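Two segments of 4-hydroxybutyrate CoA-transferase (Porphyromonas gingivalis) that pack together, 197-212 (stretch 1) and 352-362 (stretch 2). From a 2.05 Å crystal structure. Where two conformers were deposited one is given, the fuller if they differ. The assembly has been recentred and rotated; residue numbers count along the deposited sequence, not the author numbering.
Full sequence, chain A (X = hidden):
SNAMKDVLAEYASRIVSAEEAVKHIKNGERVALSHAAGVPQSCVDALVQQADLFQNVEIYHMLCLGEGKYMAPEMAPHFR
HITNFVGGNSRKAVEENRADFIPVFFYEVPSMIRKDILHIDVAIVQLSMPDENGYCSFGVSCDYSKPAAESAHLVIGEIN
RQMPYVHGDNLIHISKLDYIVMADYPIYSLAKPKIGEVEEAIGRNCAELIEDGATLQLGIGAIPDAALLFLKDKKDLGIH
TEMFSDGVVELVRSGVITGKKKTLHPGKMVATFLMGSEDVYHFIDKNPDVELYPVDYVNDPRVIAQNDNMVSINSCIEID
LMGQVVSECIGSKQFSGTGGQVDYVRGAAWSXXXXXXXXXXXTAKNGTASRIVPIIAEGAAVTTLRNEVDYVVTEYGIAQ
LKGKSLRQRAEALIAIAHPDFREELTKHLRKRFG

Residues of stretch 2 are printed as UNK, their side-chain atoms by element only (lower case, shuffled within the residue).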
ATOM      1  N   GLU A 197     -22.249  24.776  -5.643  1.00 27.43           N
ATOM      2  CA  GLU A 197     -22.809  23.867  -6.652  1.00 27.71           C
ATOM      3  C   GLU A 197     -21.763  22.820  -7.137  1.00 26.59           C
ATOM      4  O   GLU A 197     -22.128  21.713  -7.506  1.00 25.24           O
ATOM      5  CB  GLU A 197     -23.463  24.645  -7.808  1.00 28.42           C
ATOM      6  CG  GLU A 197     -22.690  24.694  -9.129  1.00 32.17           C
ATOM      7  CD  GLU A 197     -23.505  25.334 -10.271  1.00 37.75           C
ATOM      8  OE1 GLU A 197     -23.928  26.509 -10.140  1.00 39.70           O
ATOM      9  OE2 GLU A 197     -23.719  24.656 -11.309  1.00 41.53           O
ATOM     10  N   VAL A 198     -20.482  23.172  -7.119  1.00 26.01           N
ATOM     11  CA  VAL A 198     -19.423  22.213  -7.408  1.00 25.89           C
ATOM     12  C   VAL A 198     -19.492  21.089  -6.371  1.00 26.17           C
ATOM     13  O   VAL A 198     -19.566  19.920  -6.733  1.00 26.40           O
ATOM     14  CB  VAL A 198     -18.006  22.867  -7.446  1.00 25.97           C
ATOM     15  CG1 VAL A 198     -16.916  21.824  -7.257  1.00 25.94           C
ATOM     16  CG2 VAL A 198     -17.783  23.616  -8.767  1.00 24.77           C
ATOM     17  N   GLU A 199     -19.529  21.447  -5.089  1.00 26.29           N
ATOM     18  CA  GLU A 199     -19.563  20.450  -4.018  1.00 26.42           C
ATOM     19  C   GLU A 199     -20.841  19.626  -4.051  1.00 25.69           C
ATOM     20  O   GLU A 199     -20.845  18.424  -3.777  1.00 24.94           O
ATOM     21  CB  GLU A 199     -19.419  21.108  -2.651  1.00 27.16           C
ATOM     22  CG  GLU A 199     -18.043  21.668  -2.391  1.00 29.41           C
ATOM     23  CD  GLU A 199     -17.836  23.053  -2.994  1.00 34.40           C
ATOM     24  OE1 GLU A 199     -18.817  23.717  -3.395  1.00 37.73           O
ATOM     25  OE2 GLU A 199     -16.677  23.481  -3.071  1.00 38.55           O
ATOM     26  N   GLU A 200     -21.927  20.273  -4.391  1.00 24.38           N
ATOM     27  CA  GLU A 200     -23.184  19.576  -4.506  1.00 24.79           C
ATOM     28  C   GLU A 200     -23.140  18.509  -5.604  1.00 23.50           C
ATOM     29  O   GLU A 200     -23.605  17.388  -5.401  1.00 22.60           O
ATOM     30  CB  GLU A 200     -24.309  20.572  -4.793  1.00 24.81           C
ATOM     31  CG  GLU A 200     -25.681  19.973  -4.616  1.00 28.16           C
ATOM     32  CD  GLU A 200     -26.799  20.865  -5.148  1.00 31.52           C
ATOM     33  OE1 GLU A 200     -26.500  21.934  -5.728  1.00 34.03           O
ATOM     34  OE2 GLU A 200     -27.977  20.477  -5.002  1.00 34.92           O
ATOM     35  N   ALA A 201     -22.599  18.886  -6.762  1.00 22.21           N
ATOM     36  CA  ALA A 201     -22.431  17.966  -7.885  1.00 22.24           C
ATOM     37  C   ALA A 201     -21.553  16.769  -7.491  1.00 21.72           C
ATOM     38  O   ALA A 201     -21.887  15.624  -7.799  1.00 21.20           O
ATOM     39  CB  ALA A 201     -21.826  18.703  -9.117  1.00 21.29           C
ATOM     40  N   ILE A 202     -20.449  17.038  -6.790  1.00 21.84           N
ATOM     41  CA  ILE A 202     -19.550  15.957  -6.306  1.00 21.97           C
ATOM     42  C   ILE A 202     -20.316  15.032  -5.341  1.00 22.34           C
ATOM     43  O   ILE A 202     -20.290  13.806  -5.485  1.00 21.92           O
ATOM     44  CB  ILE A 202     -18.251  16.509  -5.633  1.00 21.93           C
ATOM     45  CG1 ILE A 202     -17.414  17.312  -6.650  1.00 22.24           C
ATOM     46  CG2 ILE A 202     -17.397  15.351  -5.025  1.00 22.12           C
ATOM     47  CD1 ILE A 202     -16.426  18.291  -6.036  1.00 21.96           C
ATOM     48  N   GLY A 203     -21.035  15.633  -4.392  1.00 22.23           N
ATOM     49  CA  GLY A 203     -21.778  14.891  -3.395  1.00 22.16           C
ATOM     50  C   GLY A 203     -22.791  13.947  -4.007  1.00 22.49           C
ATOM     51  O   GLY A 203     -22.978  12.837  -3.554  1.00 21.46           O
ATOM     52  N   ARG A 204     -23.458  14.435  -5.037  1.00 22.94           N
ATOM     53  CA  ARG A 204     -24.481  13.680  -5.729  0.50 23.35           C
ATOM     54  C   ARG A 204     -23.866  12.476  -6.450  1.00 23.47           C
ATOM     55  O   ARG A 204     -24.439  11.379  -6.452  1.00 23.38           O
ATOM     56  CB  ARG A 204     -25.194  14.595  -6.721  0.50 24.03           C
ATOM     57  CG  ARG A 204     -26.661  14.328  -6.871  0.50 25.36           C
ATOM     58  CD  ARG A 204     -27.224  15.154  -8.008  0.50 27.73           C
ATOM     59  NE  ARG A 204     -27.283  16.572  -7.680  0.50 29.26           N
ATOM     60  CZ  ARG A 204     -28.336  17.161  -7.125  0.50 30.21           C
ATOM     61  NH1 ARG A 204     -28.308  18.461  -6.868  0.50 31.99           N
ATOM     62  NH2 ARG A 204     -29.417  16.450  -6.824  0.50 29.72           N
ATOM     63  N   ASN A 205     -22.698  12.671  -7.052  1.00 23.15           N
ATOM     64  CA  ASN A 205     -21.957  11.576  -7.671  1.00 23.15           C
ATOM     65  C   ASN A 205     -21.487  10.558  -6.636  1.00 23.43           C
ATOM     66  O   ASN A 205     -21.572   9.366  -6.868  1.00 23.83           O
ATOM     67  CB  ASN A 205     -20.759  12.119  -8.451  1.00 23.34           C
ATOM     68  CG  ASN A 205     -21.152  12.771  -9.766  1.00 20.80           C
ATOM     69  OD1 ASN A 205     -22.183  12.460 -10.347  1.00 23.46           O
ATOM     70  ND2 ASN A 205     -20.322  13.681 -10.234  1.00 20.60           N
ATOM     71  N   CYS A 206     -21.012  11.029  -5.485  1.00 23.17           N
ATOM     72  CA  CYS A 206     -20.611  10.118  -4.430  1.00 23.49           C
ATOM     73  C   CYS A 206     -21.775   9.258  -3.996  1.00 23.65           C
ATOM     74  O   CYS A 206     -21.620   8.049  -3.894  1.00 22.35           O
ATOM     75  CB  CYS A 206     -20.041  10.863  -3.228  1.00 23.40           C
ATOM     76  SG  CYS A 206     -18.419  11.507  -3.596  1.00 25.24           S
ATOM     77  N   ALA A 207     -22.945   9.879  -3.775  1.00 23.28           N
ATOM     78  CA  ALA A 207     -24.152   9.155  -3.330  1.00 23.53           C
ATOM     79  C   ALA A 207     -24.578   8.041  -4.264  1.00 23.50           C
ATOM     80  O   ALA A 207     -25.094   6.993  -3.838  1.00 22.46           O
ATOM     81  CB  ALA A 207     -25.331  10.126  -3.129  1.00 23.45           C
ATOM     82  N   GLU A 208     -24.388   8.286  -5.543  1.00 23.34           N
ATOM     83  CA  GLU A 208     -24.652   7.292  -6.561  1.00 24.18           C
ATOM     84  C   GLU A 208     -23.867   6.014  -6.314  1.00 23.72           C
ATOM     85  O   GLU A 208     -24.263   4.953  -6.755  1.00 22.75           O
ATOM     86  CB  GLU A 208     -24.164   7.854  -7.877  1.00 25.26           C
ATOM     87  CG  GLU A 208     -24.933   7.471  -9.077  1.00 29.26           C
ATOM     88  CD  GLU A 208     -24.629   8.432 -10.208  1.00 33.59           C
ATOM     89  OE1 GLU A 208     -25.291   9.500 -10.304  1.00 37.44           O
ATOM     90  OE2 GLU A 208     -23.708   8.116 -10.983  1.00 36.83           O
ATOM     91  N   LEU A 209     -22.703   6.130  -5.674  1.00 22.86           N
ATOM     92  CA  LEU A 209     -21.822   4.977  -5.547  1.00 23.15           C
ATOM     93  C   LEU A 209     -22.056   4.240  -4.221  1.00 23.60           C
ATOM     94  O   LEU A 209     -21.455   3.180  -3.975  1.00 24.65           O
ATOM     95  CB  LEU A 209     -20.359   5.418  -5.722  1.00 22.83           C
ATOM     96  CG  LEU A 209     -19.956   5.949  -7.101  1.00 20.50           C
ATOM     97  CD1 LEU A 209     -18.492   6.442  -7.080  1.00 22.34           C
ATOM     98  CD2 LEU A 209     -20.133   4.893  -8.189  1.00 21.59           C
ATOM     99  N   ILE A 210     -22.944   4.789  -3.385  1.00 23.42           N
ATOM    100  CA  ILE A 210     -23.234   4.248  -2.074  1.00 23.16           C
ATOM    101  C   ILE A 210     -24.559   3.515  -2.092  1.00 24.35           C
ATOM    102  O   ILE A 210     -25.610   4.128  -2.329  1.00 24.55           O
ATOM    103  CB  ILE A 210     -23.290   5.372  -1.018  1.00 22.94           C
ATOM    104  CG1 ILE A 210     -21.899   5.978  -0.856  1.00 22.13           C
ATOM    105  CG2 ILE A 210     -23.850   4.817   0.338  1.00 21.83           C
ATOM    106  CD1 ILE A 210     -21.808   7.237  -0.048  1.00 20.68           C
ATOM    107  N   GLU A 211     -24.514   2.204  -1.878  1.00 24.84           N
ATOM    108  CA  GLU A 211     -25.717   1.395  -1.873  1.00 25.89           C
ATOM    109  C   GLU A 211     -26.178   1.153  -0.445  1.00 25.06           C
ATOM    110  O   GLU A 211     -25.436   1.391   0.514  1.00 23.61           O
ATOM    111  CB  GLU A 211     -25.463   0.049  -2.531  1.00 27.37           C
ATOM    112  CG  GLU A 211     -25.057   0.123  -4.002  1.00 31.47           C
ATOM    113  CD  GLU A 211     -24.270  -1.124  -4.406  1.00 38.48           C
ATOM    114  OE1 GLU A 211     -23.030  -1.166  -4.186  1.00 41.36           O
ATOM    115  OE2 GLU A 211     -24.901  -2.080  -4.919  1.00 43.88           O
ATOM    116  N   ASP A 212     -27.414   0.678  -0.321  1.00 23.88           N
ATOM    117  CA  ASP A 212     -27.987   0.407   0.978  1.00 23.39           C
ATOM    118  C   ASP A 212     -27.077  -0.568   1.674  1.00 22.51           C
ATOM    119  O   ASP A 212     -26.597  -1.489   1.053  1.00 21.88           O
ATOM    120  CB  ASP A 212     -29.351  -0.245   0.847  1.00 23.03           C
ATOM    121  CG  ASP A 212     -30.410   0.704   0.356  1.00 23.99           C
ATOM    122  OD1 ASP A 212     -30.312   1.938   0.566  1.00 25.95           O
ATOM    123  OD2 ASP A 212     -31.354   0.192  -0.227  1.00 23.83           O
ATOM    124  N   UNK A 352     -15.446  -6.720   1.039  1.00 20.30           N
ATOM    125  CA  UNK A 352     -16.401  -7.296   0.091  1.00 20.89           C
ATOM    126  C   UNK A 352     -17.213  -6.180  -0.562  1.00 21.25           C
ATOM    127  O   UNK A 352     -17.804  -5.360   0.138  1.00 21.40           O
ATOM    128  c   UNK A 352     -17.318  -8.301   0.775  1.00 21.46           C
ATOM    129  c   UNK A 352     -18.304  -8.997  -0.206  1.00 24.00           C
ATOM    130  c   UNK A 352     -20.310 -10.529  -0.484  1.00 32.59           C
ATOM    131  n   UNK A 352     -21.743 -10.159  -0.089  1.00 33.42           N
ATOM    132  c   UNK A 352     -19.203  -9.998   0.479  1.00 29.08           C
ATOM    133  N   UNK A 353     -17.172  -6.128  -1.896  1.00 21.33           N
ATOM    134  CA  UNK A 353     -17.776  -5.065  -2.699  1.00 22.50           C
ATOM    135  C   UNK A 353     -17.311  -3.661  -2.283  1.00 21.32           C
ATOM    136  O   UNK A 353     -18.046  -2.697  -2.421  1.00 20.55           O
ATOM    137  c   UNK A 353     -20.017  -4.110  -3.481  1.00 29.38           C
ATOM    138  n   UNK A 353     -21.162  -3.631  -2.976  1.00 36.14           N
ATOM    139  o   UNK A 353     -19.550  -3.713  -4.558  1.00 38.03           O
ATOM    140  c   UNK A 353     -19.306  -5.176  -2.646  1.00 23.72           C
ATOM    141  N   UNK A 354     -16.088  -3.552  -1.762  1.00 20.76           N
ATOM    142  CA  UNK A 354     -15.532  -2.272  -1.358  1.00 19.72           C
ATOM    143  C   UNK A 354     -15.213  -1.308  -2.503  1.00 19.84           C
ATOM    144  O   UNK A 354     -14.967  -1.735  -3.641  1.00 19.61           O
ATOM    145  N   UNK A 355     -15.236  -0.004  -2.193  1.00 19.11           N
ATOM    146  CA  UNK A 355     -14.982   1.073  -3.154  1.00 19.37           C
ATOM    147  C   UNK A 355     -14.205   2.139  -2.430  1.00 19.31           C
ATOM    148  O   UNK A 355     -14.504   2.394  -1.303  1.00 17.96           O
ATOM    149  c   UNK A 355     -17.346   0.799  -4.106  1.00 22.76           C
ATOM    150  c   UNK A 355     -18.535   1.519  -4.758  1.00 24.88           C
ATOM    151  c   UNK A 355     -16.292   1.749  -3.586  1.00 19.48           C
ATOM    152  n   UNK A 355     -20.877   1.047  -5.602  1.00 31.70           N
ATOM    153  c   UNK A 355     -19.645   0.516  -4.950  1.00 26.33           C
ATOM    154  N   UNK A 356     -13.209   2.752  -3.065  1.00 19.39           N
ATOM    155  CA  UNK A 356     -12.698   3.986  -2.572  1.00 20.19           C
ATOM    156  C   UNK A 356     -12.846   5.034  -3.651  1.00 20.11           C
ATOM    157  O   UNK A 356     -12.725   4.767  -4.866  1.00 18.84           O
ATOM    158  o   UNK A 356     -10.386   3.817  -3.188  1.00 22.66           O
ATOM    159  c   UNK A 356     -11.255   3.876  -2.117  1.00 21.48           C
ATOM    160  N   UNK A 357     -13.125   6.234  -3.171  1.00 20.29           N
ATOM    161  CA  UNK A 357     -13.395   7.383  -4.004  1.00 20.12           C
ATOM    162  C   UNK A 357     -12.469   8.515  -3.615  1.00 20.11           C
ATOM    163  O   UNK A 357     -12.337   8.852  -2.438  1.00 20.89           O
ATOM    164  c   UNK A 357     -15.129   9.140  -4.643  1.00 17.93           C
ATOM    165  c   UNK A 357     -17.214   6.877  -3.592  1.00 17.86           C
ATOM    166  c   UNK A 357     -14.869   7.869  -3.818  1.00 19.83           C
ATOM    167  c   UNK A 357     -15.831   6.741  -4.181  1.00 19.99           C
ATOM    168  N   UNK A 358     -11.817   9.084  -4.610  1.00 20.68           N
ATOM    169  CA  UNK A 358     -11.096  10.353  -4.481  1.00 20.47           C
ATOM    170  C   UNK A 358     -12.049  11.428  -5.078  1.00 20.04           C
ATOM    171  O   UNK A 358     -12.220  11.489  -6.270  1.00 19.28           O
ATOM    172  c   UNK A 358      -8.740   9.311  -4.625  1.00 24.40           C
ATOM    173 se   UNK A 358      -8.231   9.959  -2.844  0.80 32.99          SE
ATOM    174  c   UNK A 358      -7.420   8.335  -2.194  1.00 35.05           C
ATOM    175  c   UNK A 358      -9.785  10.298  -5.240  1.00 20.85           C
ATOM    176  N   UNK A 359     -12.678  12.203  -4.205  1.00 20.09           N
ATOM    177  CA  UNK A 359     -13.690  13.202  -4.540  1.00 21.61           C
ATOM    178  C   UNK A 359     -13.066  14.591  -4.418  1.00 22.71           C
ATOM    179  O   UNK A 359     -12.645  15.029  -3.310  1.00 23.91           O
ATOM    180  c   UNK A 359     -14.878  13.081  -3.605  1.00 20.64           C
ATOM    181  N   UNK A 360     -12.958  15.264  -5.552  1.00 22.49           N
ATOM    182  CA  UNK A 360     -12.233  16.525  -5.617  1.00 22.86           C
ATOM    183  C   UNK A 360     -12.918  17.502  -6.567  1.00 23.05           C
ATOM    184  O   UNK A 360     -13.543  17.074  -7.545  1.00 23.45           O
ATOM    185  c   UNK A 360     -10.780  16.321  -6.078  1.00 22.86           C
ATOM    186  c   UNK A 360     -10.726  15.470  -7.348  1.00 21.28           C
ATOM    187  c   UNK A 360      -9.439  15.603  -8.060  1.00 22.55           C
ATOM    188  c   UNK A 360      -9.983  15.650  -4.973  1.00 24.29           C
ATOM    189  N   UNK A 361     -12.809  18.812  -6.267  1.00 22.48           N
ATOM    190  CA  UNK A 361     -13.140  19.838  -7.230  1.00 21.90           C
ATOM    191  C   UNK A 361     -12.197  19.673  -8.416  1.00 20.94           C
ATOM    192  O   UNK A 361     -11.035  19.316  -8.223  1.00 20.65           O
ATOM    193  c   UNK A 361     -12.687  20.802  -5.099  1.00 21.71           C
ATOM    194  c   UNK A 361     -12.293  19.386  -5.012  1.00 22.96           C
ATOM    195  c   UNK A 361     -12.827  21.138  -6.489  1.00 22.03           C
ATOM    196  N   UNK A 362     -12.678  19.911  -9.624  1.00 20.15           N
ATOM    197  CA  UNK A 362     -11.836  19.719 -10.799  1.00 19.64           C
ATOM    198  C   UNK A 362     -10.746  20.796 -10.892  1.00 20.19           C
ATOM    199  O   UNK A 362      -9.760  20.632 -11.635  1.00 18.50           O
ATOM    200  c   UNK A 362     -12.670  19.680 -12.082  1.00 20.24           C
ATOM    201  o   UNK A 362     -13.240  20.941 -12.383  1.00 19.89           O
TER

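Position 352 carries four carbons in a row ending in a nitrogen, an extended amine that lies beyond the reach of stretch 1; it is Lys-352. At position 353 there are two carbons, the second bearing one oxygen and one nitrogen, the pattern of a short carboxamide. Its nitrogen lies 3.3 Å from OE1 of Glu-211, and the residue is Asn-353; the bond from ND2 to that carboxylate is nearly straight, at 168°, but weak. Position 354 has no side-chain atoms at all and touches nothing of stretch 1, as expected of Gly-354.

Position 355 again shows four carbons in a row and a terminal nitrogen, but here the CA-to-CB bond points toward stretch 1 and the nitrogen stops 2.7 Å from the backbone O of Leu-209. This is Lys-355. With chi1 in the m well and the other three angles in t, the chain is stretched out, which lets NZ donate to that carbonyl and also form a salt bridge to Glu-211, where NZ and OE1 are 3.4 Å apart and the hydrogen bond is weak.

Position 356, one carbon then one oxygen, is out of reach of stretch 1 and is Ser-356. Position 357 has four carbons, forked at the first, with one arm two carbons long. The end of the longer arm lies 3.7 Å from CD1 of Leu-209, and the short arm lies 4.2 Å from SG of Cys-206; this is Ile-357. At position 358 an unbranched chain of two carbons, a selenium and a carbon begins with a CA-to-CB bond that points away from stretch 1; the heavy atom identifies selenomethionine, Met-358.

Position 359 has a single carbon, CB, 3.7 Å from CG2 of Ile-202 and 3.9 Å from SG of Cys-206; it is Ala-359. Position 360 repeats the forked four-carbon pattern, yet its CB points away, and its backbone O makes the nearest approach, 3.5 Å from CD1 of Ile-202. It is Ile-360. Three carbons at position 361 close a ring onto the backbone N, and CB lies 4.2 Å from CG1 of Val-198, defining Pro-361. Position 362, one carbon and one oxygen, is Ser-362, with its hydroxyl bonded elsewhere in the structure.

The strand runs nearly antiparallel to the helix, at 171°, with the axes 10.0 Å apart at closest approach. Alternation along the strand directs the CA-to-CB bonds of Lys-355, Ile-357 and Ala-359 toward stretch 1, while that of Met-358 points away. Apolar packing from Val-198 to Leu-209 thus gives way to polar contacts at the Leu-209 and Glu-211 end of stretch 1, where Lys-355 ties the Leu-209 carbonyl and Glu-211 together.

Stretch 2, residues 352-362: KNGKSIMAIPS
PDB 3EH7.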